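Local coordinates for phosphatidylethanolamine-binding protein (Plasmodium vivax, PDB 2GZQ), which probably binds phospholipid head groups such as phosphatidylethanolamine, or other phosphate-bearing ligands, in a surface pocket, at residues A[16-21]-A[190-195]; A[122-127]-A[165-170]. One frame throughout, in Å; residues are numbered along the deposited sequence. Where two conformers were deposited one is given.

Contact 1: A[16-21]-A[190-195]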
loop_
_atom_site.group_PDB
_atom_site.type_symbol
_atom_site.label_atom_id
_atom_site.label_comp_id
_atom_site.label_asym_id
_atom_site.label_seq_id
_atom_site.Cartn_x
_atom_site.Cartn_y
_atom_site.Cartn_z
ATOM N N GLU A 16 1.222 -2.831 -18.782
ATOM C CA GLU A 16 2.160 -2.031 -19.541
ATOM C C GLU A 16 2.541 -0.729 -18.821
ATOM O O GLU A 16 3.711 -0.350 -18.831
ATOM C CB GLU A 16 1.643 -1.779 -20.952
ATOM C CG GLU A 16 0.616 -0.693 -21.037
ATOM C CD GLU A 16 1.222 0.629 -21.433
ATOM O OE1 GLU A 16 2.386 0.636 -21.887
ATOM O OE2 GLU A 16 0.531 1.660 -21.293
ATOM N N GLU A 17 1.582 -0.072 -18.176
ATOM C CA GLU A 17 1.847 1.110 -17.369
ATOM C C GLU A 17 2.832 0.798 -16.240
ATOM O O GLU A 17 3.774 1.555 -15.954
ATOM C CB GLU A 17 0.507 1.508 -16.724
ATOM C CG GLU A 17 0.197 2.944 -16.583
ATOM C CD GLU A 17 -1.187 3.157 -15.980
ATOM O OE1 GLU A 17 -1.344 4.168 -15.262
ATOM O OE2 GLU A 17 -2.134 2.344 -16.229
ATOM N N LEU A 18 2.575 -0.295 -15.553
ATOM C CA LEU A 18 3.437 -0.677 -14.454
ATOM C C LEU A 18 4.840 -1.058 -14.900
ATOM O O LEU A 18 5.823 -0.761 -14.203
ATOM C CB LEU A 18 2.800 -1.794 -13.634
ATOM C CG LEU A 18 1.469 -1.442 -12.955
ATOM C CD1 LEU A 18 0.991 -2.556 -12.019
ATOM C CD2 LEU A 18 1.492 -0.119 -12.255
ATOM N N LYS A 19 4.959 -1.673 -16.063
ATOM C CA LYS A 19 6.276 -1.956 -16.617
ATOM C C LYS A 19 7.002 -0.687 -17.011
ATOM O O LYS A 19 8.194 -0.547 -16.756
ATOM C CB LYS A 19 6.150 -2.934 -17.781
ATOM C CG LYS A 19 5.820 -4.374 -17.343
ATOM C CD LYS A 19 5.782 -5.385 -18.492
ATOM C CE LYS A 19 5.647 -6.838 -17.992
ATOM N NZ LYS A 19 5.677 -7.874 -19.085
ATOM N N ARG A 20 6.303 0.267 -17.598
ATOM C CA ARG A 20 6.939 1.509 -18.010
ATOM C C ARG A 20 7.628 2.180 -16.829
ATOM O O ARG A 20 8.728 2.713 -16.953
ATOM C CB ARG A 20 5.869 2.432 -18.571
ATOM C CG ARG A 20 6.401 3.725 -19.117
ATOM C CD ARG A 20 5.265 4.608 -19.541
ATOM N NE ARG A 20 4.631 5.171 -18.362
ATOM C CZ ARG A 20 3.321 5.300 -18.180
ATOM N NH1 ARG A 20 2.471 4.910 -19.117
ATOM N NH2 ARG A 20 2.874 5.817 -17.044
ATOM N N GLU A 21 6.928 2.174 -15.684
ATOM C CA GLU A 21 7.387 2.846 -14.461
ATOM C C GLU A 21 8.266 1.971 -13.577
ATOM O O GLU A 21 8.729 2.414 -12.516
ATOM C CB GLU A 21 6.191 3.365 -13.661
ATOM C CG GLU A 21 5.331 4.302 -14.476
ATOM C CD GLU A 21 6.042 5.576 -14.887
ATOM O OE1 GLU A 21 6.934 6.061 -14.150
ATOM O OE2 GLU A 21 5.741 6.111 -15.979
ATOM N N VAL A 190 -5.310 -7.632 -5.975
ATOM C CA VAL A 190 -6.445 -7.248 -6.828
ATOM C C VAL A 190 -6.516 -5.782 -7.245
ATOM O O VAL A 190 -7.259 -5.449 -8.134
ATOM C CB VAL A 190 -7.785 -7.676 -6.224
ATOM C CG1 VAL A 190 -7.891 -9.186 -6.039
ATOM C CG2 VAL A 190 -8.063 -6.941 -4.890
ATOM N N GLY A 191 -5.695 -4.936 -6.631
ATOM C CA GLY A 191 -5.708 -3.521 -6.943
ATOM C C GLY A 191 -4.400 -2.867 -6.607
ATOM O O GLY A 191 -3.620 -3.350 -5.798
ATOM N N PHE A 192 -4.167 -1.726 -7.247
ATOM C CA PHE A 192 -2.920 -0.986 -7.074
ATOM C C PHE A 192 -3.124 0.475 -7.435
ATOM O O PHE A 192 -3.833 0.789 -8.404
ATOM C CB PHE A 192 -1.834 -1.565 -7.974
ATOM C CG PHE A 192 -0.478 -0.972 -7.719
ATOM C CD1 PHE A 192 0.091 -0.034 -8.600
ATOM C CD2 PHE A 192 0.243 -1.327 -6.597
ATOM C CE1 PHE A 192 1.324 0.528 -8.339
ATOM C CE2 PHE A 192 1.471 -0.754 -6.340
ATOM C CZ PHE A 192 2.007 0.175 -7.216
ATOM N N ASN A 193 -2.479 1.376 -6.701
ATOM C CA ASN A 193 -2.353 2.763 -7.171
ATOM C C ASN A 193 -1.075 3.302 -6.597
ATOM O O ASN A 193 -0.502 2.749 -5.657
ATOM C CB ASN A 193 -3.567 3.601 -6.735
ATOM C CG ASN A 193 -3.900 4.708 -7.692
ATOM O OD1 ASN A 193 -3.015 5.237 -8.415
ATOM N ND2 ASN A 193 -5.181 5.098 -7.688
ATOM N N TRP A 194 -0.570 4.384 -7.186
ATOM C CA TRP A 194 0.678 4.964 -6.696
ATOM C C TRP A 194 0.759 6.405 -7.138
ATOM O O TRP A 194 0.023 6.842 -8.030
ATOM C CB TRP A 194 1.917 4.158 -7.192
ATOM C CG TRP A 194 2.380 4.510 -8.585
ATOM C CD1 TRP A 194 3.497 5.203 -8.889
ATOM C CD2 TRP A 194 1.755 4.175 -9.832
ATOM N NE1 TRP A 194 3.619 5.337 -10.261
ATOM C CE2 TRP A 194 2.570 4.701 -10.864
ATOM C CE3 TRP A 194 0.600 3.483 -10.178
ATOM C CZ2 TRP A 194 2.233 4.577 -12.229
ATOM C CZ3 TRP A 194 0.269 3.345 -11.545
ATOM C CH2 TRP A 194 1.084 3.900 -12.542
ATOM N N CYS A 195 1.696 7.121 -6.514
ATOM C CA CYS A 195 2.057 8.471 -6.921
ATOM C C CYS A 195 3.555 8.600 -6.822
ATOM O O CYS A 195 4.227 7.684 -6.350
ATOM C CB CYS A 195 1.339 9.497 -6.018
ATOM S SG CYS A 195 1.810 9.448 -4.279
HETATM O O HOH W 1 5.956 6.452 -11.434
#
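Leu18 and Trp194 supply the apolar part of this contact, in which helix 16-20 lies over strand 190-195 with the two axes 11.4 Å apart. One methyl does most of the work: Leu18 CD2 sits 3.7 Å from Trp194 CZ3 and also reaches Phe192 CD1 at 3.9 Å, so one methyl touches both aromatic rings.

The glutamates meet the six-membered ring of the indole in two ways. Glu17 OE1 approaches Trp194 CH2 at the ring edge, 3.7 Å away, where the C-H rim is slightly positive; the same oxygen is hydrogen-bonded to His51. Glu21 instead lays its methylene carbon CG 3.8 Å from Trp194 CZ2, and a bend at chi2 (-64°) turns CD away from an extended course.

Polar matching is completed by one water, which accepts from Trp194 NE1 at 2.8 Å in the plane of the indole and donates to Glu21 OE1 at 2.9 Å. On the other carboxylate oxygen, Arg20 grips Glu21 OE2 side-on with both NE and NH2, a salt bridge with NE at 2.8 Å.

No direct hydrogen bond joins helix to strand; apolar contacts set the packing of this N-terminal helix on the sheet, while the water takes the indole N-H and passes a hydrogen bond on to the carboxylate.

Contact 2: A[122-127]-A[165-170]; sequences TLLPYV and HYITRV
Pro125 O is held by two nitrogens of the Arg169 guanidinium. The stronger bond comes from NH2, 2.7 Å from Pro125 O, which arrives in the carbonyl plane on a lone pair although its N-H...O angle is only 139°; NH1 adds a weak bond to the same Pro125 O at 3.2 Å. The oxygen is tilted 23° from the guanidinium plane. Arginine suits the place because its several N-H groups point different ways: NE also makes a salt bridge with Glu164, and NH1 a hydrogen bond to Val100 O in strand 99-107. The chain, extended from CG to NE, carries the charge across from the 165-170 loop.

Apolar side chains pack against the guanidinium. Val127 CG1 lies 3.8 Å above its plane, over the centre, one methyl of the branched valine resting on the cation's face, while Val127 CG2 comes to 3.3 Å from Arg169 NH1. The pyrrolidine of Pro125 crosses the arginine side chain at about a right angle, its CD 3.4 Å from Arg169 NH2. Pro125, Val127 and Arg169 were each modelled in two conformers, so the finer details here belong to one copy.

Beside this polar centre, Leu124 and Ile167 slide past each other in opposite directions, with Leu124 CD2 3.7 Å from Ile167 CG1. The chi1 of Ile167 (55°) sets CG1 between the backbone N and the carbonyl carbon, where it meets that methyl.

A largely buried cation is thus matched by backbone carbonyls and one carboxylate, which would favour its charged form and ties the chain following edge strand 121-124 to the loop preceding helix 171-174.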
loop_
_atom_site.group_PDB
_atom_site.type_symbol
_atom_site.label_atom_id
_atom_site.label_comp_id
_atom_site.label_asym_id
_atom_site.label_seq_id
_atom_site.Cartn_x
_atom_site.Cartn_y
_atom_site.Cartn_z
ATOM N N THR A 122 -5.989 -2.689 12.291
ATOM C CA THR A 122 -4.833 -1.918 11.904
ATOM C C THR A 122 -3.548 -2.618 12.351
ATOM O O THR A 122 -3.179 -2.590 13.524
ATOM C CB THR A 122 -4.925 -0.476 12.416
ATOM O OG1 THR A 122 -6.053 0.157 11.786
ATOM C CG2 THR A 122 -3.691 0.316 12.095
ATOM N N LEU A 123 -2.925 -3.320 11.428
ATOM C CA LEU A 123 -1.748 -4.111 11.739
ATOM C C LEU A 123 -0.512 -3.222 11.886
ATOM O O LEU A 123 0.353 -3.462 12.696
ATOM C CB LEU A 123 -1.519 -5.145 10.638
ATOM C CG LEU A 123 -2.603 -6.196 10.481
ATOM C CD1 LEU A 123 -2.344 -7.017 9.198
ATOM C CD2 LEU A 123 -2.677 -7.090 11.672
ATOM N N LEU A 124 -0.458 -2.149 11.097
ATOM C CA LEU A 124 0.565 -1.110 11.238
ATOM C C LEU A 124 -0.112 0.244 11.042
ATOM O O LEU A 124 -0.575 0.536 9.927
ATOM C CB LEU A 124 1.685 -1.289 10.211
ATOM C CG LEU A 124 2.496 -2.572 10.398
ATOM C CD1 LEU A 124 3.363 -2.818 9.166
ATOM C CD2 LEU A 124 3.380 -2.488 11.648
ATOM N N PRO A 125 -0.139 1.089 12.093
ATOM C CA PRO A 125 -0.860 2.331 11.916
ATOM C C PRO A 125 -0.116 3.265 10.961
ATOM O O PRO A 125 1.115 3.229 10.851
ATOM C CB PRO A 125 -0.921 2.915 13.327
ATOM C CG PRO A 125 0.249 2.323 14.046
ATOM C CD PRO A 125 0.478 0.979 13.429
ATOM N N TYR A 126 -0.873 4.107 10.276
ATOM C CA TYR A 126 -0.338 5.008 9.267
ATOM C C TYR A 126 0.764 5.883 9.821
ATOM O O TYR A 126 0.557 6.575 10.837
ATOM C CB TYR A 126 -1.472 5.897 8.733
ATOM C CG TYR A 126 -1.016 6.803 7.624
ATOM C CD1 TYR A 126 -1.067 6.402 6.311
ATOM C CD2 TYR A 126 -0.512 8.066 7.903
ATOM C CE1 TYR A 126 -0.666 7.233 5.294
ATOM C CE2 TYR A 126 -0.072 8.909 6.886
ATOM C CZ TYR A 126 -0.129 8.473 5.579
ATOM O OH TYR A 126 0.315 9.273 4.532
ATOM N N VAL A 127 1.890 5.938 9.118
ATOM C CA VAL A 127 2.877 6.989 9.318
ATOM C C VAL A 127 3.210 7.529 7.949
ATOM O O VAL A 127 3.389 6.764 6.989
ATOM C CB VAL A 127 4.133 6.475 10.032
ATOM C CG1 VAL A 127 3.787 5.924 11.402
ATOM C CG2 VAL A 127 4.857 5.431 9.193
ATOM N N HIS A 165 7.835 -0.816 19.038
ATOM C CA HIS A 165 8.963 -1.579 19.561
ATOM C C HIS A 165 8.999 -2.993 19.020
ATOM O O HIS A 165 10.066 -3.619 18.967
ATOM C CB HIS A 165 8.925 -1.625 21.089
ATOM C CG HIS A 165 9.978 -2.501 21.681
ATOM N ND1 HIS A 165 11.301 -2.116 21.761
ATOM C CD2 HIS A 165 9.918 -3.756 22.195
ATOM C CE1 HIS A 165 12.007 -3.092 22.307
ATOM N NE2 HIS A 165 11.193 -4.097 22.579
ATOM N N TYR A 166 7.861 -3.515 18.592
ATOM C CA TYR A 166 7.765 -4.927 18.274
ATOM C C TYR A 166 7.829 -5.204 16.778
ATOM O O TYR A 166 7.781 -6.358 16.376
ATOM C CB TYR A 166 6.504 -5.541 18.895
ATOM C CG TYR A 166 6.565 -5.561 20.416
ATOM C CD1 TYR A 166 5.874 -4.607 21.149
ATOM C CD2 TYR A 166 7.320 -6.494 21.096
ATOM C CE1 TYR A 166 5.919 -4.598 22.520
ATOM C CE2 TYR A 166 7.364 -6.494 22.485
ATOM C CZ TYR A 166 6.668 -5.533 23.177
ATOM O OH TYR A 166 6.709 -5.510 24.560
ATOM N N ILE A 167 7.935 -4.161 15.964
ATOM C CA ILE A 167 8.022 -4.280 14.525
ATOM C C ILE A 167 9.048 -3.307 13.981
ATOM O O ILE A 167 9.529 -2.438 14.695
ATOM C CB ILE A 167 6.620 -4.074 13.843
ATOM C CG1 ILE A 167 5.961 -2.755 14.232
ATOM C CG2 ILE A 167 5.710 -5.230 14.191
ATOM C CD1 ILE A 167 6.487 -1.532 13.528
ATOM N N THR A 168 9.393 -3.452 12.713
ATOM C CA THR A 168 10.167 -2.435 12.025
ATOM C C THR A 168 9.480 -2.134 10.706
ATOM O O THR A 168 8.924 -3.016 10.072
ATOM C CB THR A 168 11.629 -2.818 11.790
ATOM O OG1 THR A 168 12.275 -1.717 11.119
ATOM C CG2 THR A 168 11.783 -4.096 11.011
ATOM N N ARG A 169 9.484 -0.877 10.282
ATOM C CA ARG A 169 8.900 -0.553 8.990
ATOM C C ARG A 169 9.877 -0.714 7.835
ATOM O O ARG A 169 9.467 -0.753 6.692
ATOM C CB ARG A 169 8.262 0.829 9.050
ATOM C CG ARG A 169 7.106 0.840 10.024
ATOM C CD ARG A 169 6.683 2.225 10.441
ATOM N NE ARG A 169 5.545 2.159 11.357
ATOM C CZ ARG A 169 4.272 2.175 10.989
ATOM N NH1 ARG A 169 3.920 2.294 9.710
ATOM N NH2 ARG A 169 3.332 2.073 11.915
ATOM N N VAL A 170 11.160 -0.851 8.133
ATOM C CA VAL A 170 12.184 -1.032 7.121
ATOM C C VAL A 170 12.159 -2.474 6.635
ATOM O O VAL A 170 12.003 -3.413 7.442
ATOM C CB VAL A 170 13.558 -0.644 7.722
ATOM C CG1 VAL A 170 14.691 -0.894 6.761
ATOM C CG2 VAL A 170 13.535 0.826 8.179
#

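The two contacts lie on opposite sides of the chain's centre, their own centres 24 Å apart and their nearest atoms about 9 Å apart, without touching. They are linked through the six-stranded mixed sheet: contact 1 rests on strand 188-198, next to one outermost strand, and contact 2 adjoins the other outermost strand, 121-124. Along the chain, contact 2 is nested within the loop closed by contact 1. Each contact also reaches the strands between: Glu21 O accepts a hydrogen bond from Arg139, and Val127 O is bonded to His101. By comparison with family relatives, His101 probably belongs to the ligand pocket, which would bring contact 2 close to it.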